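Local coordinates for hypothetical Thioesterase Protein SP_1851 (Streptococcus pneumoniae serotype 4, PDB 4XY5) that is a predicted thioesterase of the PaaI-like hot-dog-fold family that probably hydrolyses acyl-CoA-type thioesters, at the interface of chains A and B and the interface of chains A and C. Residues are numbered along the deposited sequence; one frame, centred on the assembly and turned at random. Chains: chain A/B/C, Hypothetical Thioesterase Protein SP_1851.

Contact 1: the interface of chains A and B. Residues chain A 9, 12, 41, 46; chain B 20, 56, 60, 63.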
loop_
_atom_site.group_PDB
_atom_site.type_symbol
_atom_site.label_atom_id
_atom_site.label_comp_id
_atom_site.label_asym_id
_atom_site.label_seq_id
_atom_site.Cartn_x
_atom_site.Cartn_y
_atom_site.Cartn_z
ATOM N N PHE A 9 -13.073 4.753 24.802
ATOM C CA PHE A 9 -11.745 4.148 24.758
ATOM C C PHE A 9 -10.696 5.195 25.112
ATOM O O PHE A 9 -10.915 6.392 24.924
ATOM C CB PHE A 9 -11.461 3.522 23.380
ATOM C CG PHE A 9 -11.748 4.433 22.223
ATOM C CD1 PHE A 9 -10.842 5.415 21.850
ATOM C CD2 PHE A 9 -12.920 4.296 21.494
ATOM C CE1 PHE A 9 -11.112 6.256 20.782
ATOM C CE2 PHE A 9 -13.190 5.127 20.431
ATOM C CZ PHE A 9 -12.285 6.109 20.076
ATOM N N ILE A 12 -4.442 6.208 22.519
ATOM C CA ILE A 12 -3.446 5.261 22.050
ATOM C C ILE A 12 -2.142 6.029 21.951
ATOM O O ILE A 12 -2.082 7.053 21.280
ATOM C CB ILE A 12 -3.843 4.662 20.687
ATOM C CG1 ILE A 12 -5.157 3.891 20.835
ATOM C CG2 ILE A 12 -2.741 3.763 20.132
ATOM C CD1 ILE A 12 -6.136 4.160 19.723
ATOM N N TYR A 41 -8.626 -2.822 21.850
ATOM C CA TYR A 41 -9.719 -3.457 22.597
ATOM C C TYR A 41 -9.413 -4.897 22.981
ATOM O O TYR A 41 -9.819 -5.364 24.045
ATOM C CB TYR A 41 -11.030 -3.479 21.798
ATOM C CG TYR A 41 -11.380 -2.253 20.994
ATOM C CD1 TYR A 41 -11.669 -1.042 21.616
ATOM C CD2 TYR A 41 -11.493 -2.325 19.606
ATOM C CE1 TYR A 41 -12.017 0.079 20.872
ATOM C CE2 TYR A 41 -11.841 -1.214 18.855
ATOM C CZ TYR A 41 -12.101 -0.017 19.495
ATOM O OH TYR A 41 -12.442 1.092 18.753
ATOM N N HIS A 46 -1.940 -2.136 19.372
ATOM C CA HIS A 46 -2.819 -1.473 18.426
ATOM C C HIS A 46 -2.100 -1.321 17.083
ATOM O O HIS A 46 -0.905 -1.043 17.056
ATOM C CB HIS A 46 -3.237 -0.114 18.989
ATOM C CG HIS A 46 -4.413 0.495 18.299
ATOM N ND1 HIS A 46 -4.341 1.009 17.022
ATOM C CD2 HIS A 46 -5.691 0.674 18.706
ATOM C CE1 HIS A 46 -5.526 1.473 16.671
ATOM N NE2 HIS A 46 -6.361 1.288 17.679
ATOM N N ILE B 20 -17.652 10.812 18.969
ATOM C CA ILE B 20 -18.244 9.922 17.978
ATOM C C ILE B 20 -19.558 10.532 17.507
ATOM O O ILE B 20 -20.478 10.718 18.302
ATOM C CB ILE B 20 -18.486 8.515 18.534
ATOM C CG1 ILE B 20 -17.194 7.947 19.132
ATOM C CG2 ILE B 20 -19.010 7.603 17.448
ATOM C CD1 ILE B 20 -17.320 6.494 19.569
ATOM N N GLN B 56 -8.182 3.355 14.162
ATOM C CA GLN B 56 -9.206 3.221 15.187
ATOM C C GLN B 56 -10.609 3.266 14.566
ATOM O O GLN B 56 -11.482 2.450 14.892
ATOM C CB GLN B 56 -9.038 4.317 16.228
ATOM C CG GLN B 56 -10.012 4.235 17.394
ATOM C CD GLN B 56 -9.790 3.024 18.287
ATOM O OE1 GLN B 56 -8.884 2.208 18.071
ATOM N NE2 GLN B 56 -10.637 2.895 19.301
ATOM N N LEU B 60 -13.731 0.587 14.433
ATOM C CA LEU B 60 -15.106 0.959 14.769
ATOM C C LEU B 60 -16.076 0.551 13.661
ATOM O O LEU B 60 -17.181 0.106 13.943
ATOM C CB LEU B 60 -15.212 2.457 15.047
ATOM C CG LEU B 60 -14.508 2.888 16.338
ATOM C CD1 LEU B 60 -14.543 4.397 16.461
ATOM C CD2 LEU B 60 -15.153 2.230 17.546
ATOM N N ILE B 63 -16.718 -3.149 14.153
ATOM C CA ILE B 63 -17.633 -3.378 15.270
ATOM C C ILE B 63 -19.070 -3.039 14.874
ATOM O O ILE B 63 -19.994 -3.796 15.175
ATOM C CB ILE B 63 -17.210 -2.563 16.497
ATOM C CG1 ILE B 63 -15.859 -3.075 17.004
ATOM C CG2 ILE B 63 -18.242 -2.677 17.609
ATOM C CD1 ILE B 63 -15.278 -2.256 18.125
#
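B:Gln56 reaches from helix 47-64 of its chain into a ring of side chains from chain A: A:His46, A:Tyr41, A:Phe9 and A:Ile12. In a hot-dog-fold thioesterase of the PaaI type the active site lies at such a dimer interface, and A:His46 sits in the family's His-Gly-Gly motif just before the central helix. B:Gln56 CG points away from the backbone N (chi1 -177°), and a bend at chi2 then turns the amide towards chain A. The amide carbonyl B:Gln56 OE1 takes a hydrogen bond of 2.7 Å from A:His46 NE2, nearly straight at the hydrogen (166°). The oxygen lies at the edge of the imidazole, in the ring plane, while the ring and amide planes are turned 32° apart. B:Gln56 NE2 hovers over the centre of the A:Phe9 ring, 3.3 Å above its plane, so an N-H of the amide is directed roughly at the pi face. Together with the A:His46 bond, this favours the amide orientation modelled. B:Gln56 NE2 is also 2.6 Å from A:Tyr41 OH, but the hydroxyl stands well above the amide plane, away from the N-H bonds, so this is at most a doubtful hydrogen bond. A:Ile12 CD1 closes in beside B:Gln56 OE1 at 3.8 Å. Further along the helix, B:Leu60 lies against the A:Tyr41 hydroxyl, while B:Ile63 CD1 sits over a face of the phenol ring, 3.7 Å from A:Tyr41 CE2.

Contact 2: the interface of chains A and C. Residues chain A 95, 103, 105, 120; chain C 77, 79, 115, 118.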
loop_
_atom_site.group_PDB
_atom_site.type_symbol
_atom_site.label_atom_id
_atom_site.label_comp_id
_atom_site.label_asym_id
_atom_site.label_seq_id
_atom_site.Cartn_x
_atom_site.Cartn_y
_atom_site.Cartn_z
ATOM N N VAL A 95 16.076 2.020 1.597
ATOM C CA VAL A 95 16.348 1.076 0.527
ATOM C C VAL A 95 16.575 1.812 -0.774
ATOM O O VAL A 95 17.246 1.302 -1.676
ATOM C CB VAL A 95 15.211 0.049 0.356
ATOM C CG1 VAL A 95 15.066 -0.766 1.611
ATOM C CG2 VAL A 95 13.922 0.744 0.018
ATOM N N VAL A 103 12.745 5.877 -0.137
ATOM C CA VAL A 103 11.923 4.748 0.281
ATOM C C VAL A 103 12.572 4.026 1.457
ATOM O O VAL A 103 13.711 3.576 1.359
ATOM C CB VAL A 103 11.695 3.754 -0.865
ATOM C CG1 VAL A 103 10.804 2.607 -0.384
ATOM C CG2 VAL A 103 11.071 4.473 -2.063
ATOM N N ASP A 105 12.356 0.942 4.357
ATOM C CA ASP A 105 11.746 -0.282 4.881
ATOM C C ASP A 105 11.896 -0.294 6.399
ATOM O O ASP A 105 12.972 0.005 6.922
ATOM C CB ASP A 105 12.390 -1.538 4.295
ATOM C CG ASP A 105 11.853 -1.892 2.910
ATOM O OD1 ASP A 105 10.863 -1.277 2.442
ATOM O OD2 ASP A 105 12.427 -2.812 2.298
ATOM N N THR A 120 6.556 -0.054 4.557
ATOM C CA THR A 120 7.396 0.652 3.608
ATOM C C THR A 120 6.884 2.069 3.516
ATOM O O THR A 120 5.682 2.294 3.350
ATOM C CB THR A 120 7.384 -0.032 2.225
ATOM O OG1 THR A 120 7.974 -1.329 2.354
ATOM C CG2 THR A 120 8.172 0.774 1.209
ATOM N N ASN C 77 6.526 -0.212 -4.992
ATOM C CA ASN C 77 7.324 1.011 -5.086
ATOM C C ASN C 77 8.234 0.944 -6.287
ATOM O O ASN C 77 8.961 -0.041 -6.459
ATOM C CB ASN C 77 8.186 1.212 -3.835
ATOM C CG ASN C 77 7.360 1.545 -2.622
ATOM O OD1 ASN C 77 7.144 2.710 -2.307
ATOM N ND2 ASN C 77 6.869 0.521 -1.954
ATOM N N LEU C 79 11.429 2.387 -8.231
ATOM C CA LEU C 79 12.687 2.979 -7.771
ATOM C C LEU C 79 13.536 3.526 -8.915
ATOM O O LEU C 79 14.105 4.617 -8.831
ATOM C CB LEU C 79 13.493 1.934 -7.002
ATOM C CG LEU C 79 12.701 1.167 -5.945
ATOM C CD1 LEU C 79 13.583 0.120 -5.274
ATOM C CD2 LEU C 79 12.139 2.136 -4.934
ATOM N N ASN C 115 18.407 -1.714 -8.337
ATOM C CA ASN C 115 17.044 -2.010 -7.915
ATOM C C ASN C 115 16.028 -1.263 -8.768
ATOM O O ASN C 115 16.063 -0.040 -8.861
ATOM C CB ASN C 115 16.863 -1.662 -6.439
ATOM C CG ASN C 115 17.790 -2.457 -5.543
ATOM O OD1 ASN C 115 17.934 -3.667 -5.697
ATOM N ND2 ASN C 115 18.418 -1.778 -4.596
ATOM N N LYS C 118 10.141 -2.748 -5.924
ATOM C CA LYS C 118 9.885 -3.685 -4.837
ATOM C C LYS C 118 8.399 -3.723 -4.590
ATOM O O LYS C 118 7.762 -2.675 -4.567
ATOM C CB LYS C 118 10.590 -3.276 -3.544
ATOM C CG LYS C 118 12.079 -3.138 -3.607
ATOM C CD LYS C 118 12.604 -2.886 -2.187
ATOM C CE LYS C 118 11.748 -1.853 -1.445
ATOM N NZ LYS C 118 10.919 -2.410 -0.303
HETATM O O HOH W 1 18.160 1.207 -4.220
#
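C:Lys118 stretches out of strand 115-127 to meet A:Asp105 on strand 101-109, and with 66 Å² hidden it is the most buried residue of this sheet-to-sheet patch between two hot-dog subunits. The two side chains approach from opposite directions and meet in a forked salt bridge: C:Lys118 NZ is 3.0 Å from both A:Asp105 OD1 and A:Asp105 OD2. Each oxygen offers its syn lone pair, the one facing the other oxygen, so the ammonium sits in the mouth of the carboxylate. The lysine gets there by running extended through chi2 and then bending at chi3 (-44°) and chi4. A:Thr120 braces the acceptor from within its own chain, its hydroxyl OG1 giving a 2.9 Å hydrogen bond to A:Asp105 OD1 from above the carboxylate plane. Two donors thus grip OD1 from different directions and should hold the carboxylate against rotation.

A:Val95 supplies the greasy flank of the lysine: its methyl CG2 lies 3.7 Å from C:Lys118 CE, just short of the charged tip. A:Val95 O is 2.7 Å from water 1. That water is in turn 3.0 Å from C:Asn115 ND2, nearly straight at the hydrogen.

The A:Thr120 methyl CG2 stands above the amide plane of C:Asn77, on strand 68-78, displaced to its nitrogen side and 3.4 Å from C:Asn77 ND2. Beside it, the side chains of C:Leu79 and A:Val103 cross at about a right angle, with C:Leu79 CD2 and A:Val103 CG2 3.9 Å apart. The whole interface is two-fold symmetric, so the salt bridge recurs with the chains exchanged. Although the structure alone does not prove a tetramer in solution, the site probably helps join two dimers into the four-chain assembly.

About 31 Å separates the centres of the C-alpha atoms of contact 1 and contact 2, and chain A contributes to both with different residues. Contact 1 draws mainly on loop residues of chain A and on helix 47-64 of chain B, whereas contact 2 is made mainly by the strands, with 115-127 taking part from both chains. One subunit can therefore engage two neighbours at once. Contact 1 appears to build the dimer and its probable active site; contact 2 seems to pair such dimers into the four-chain assembly, well away from the likely catalytic residues.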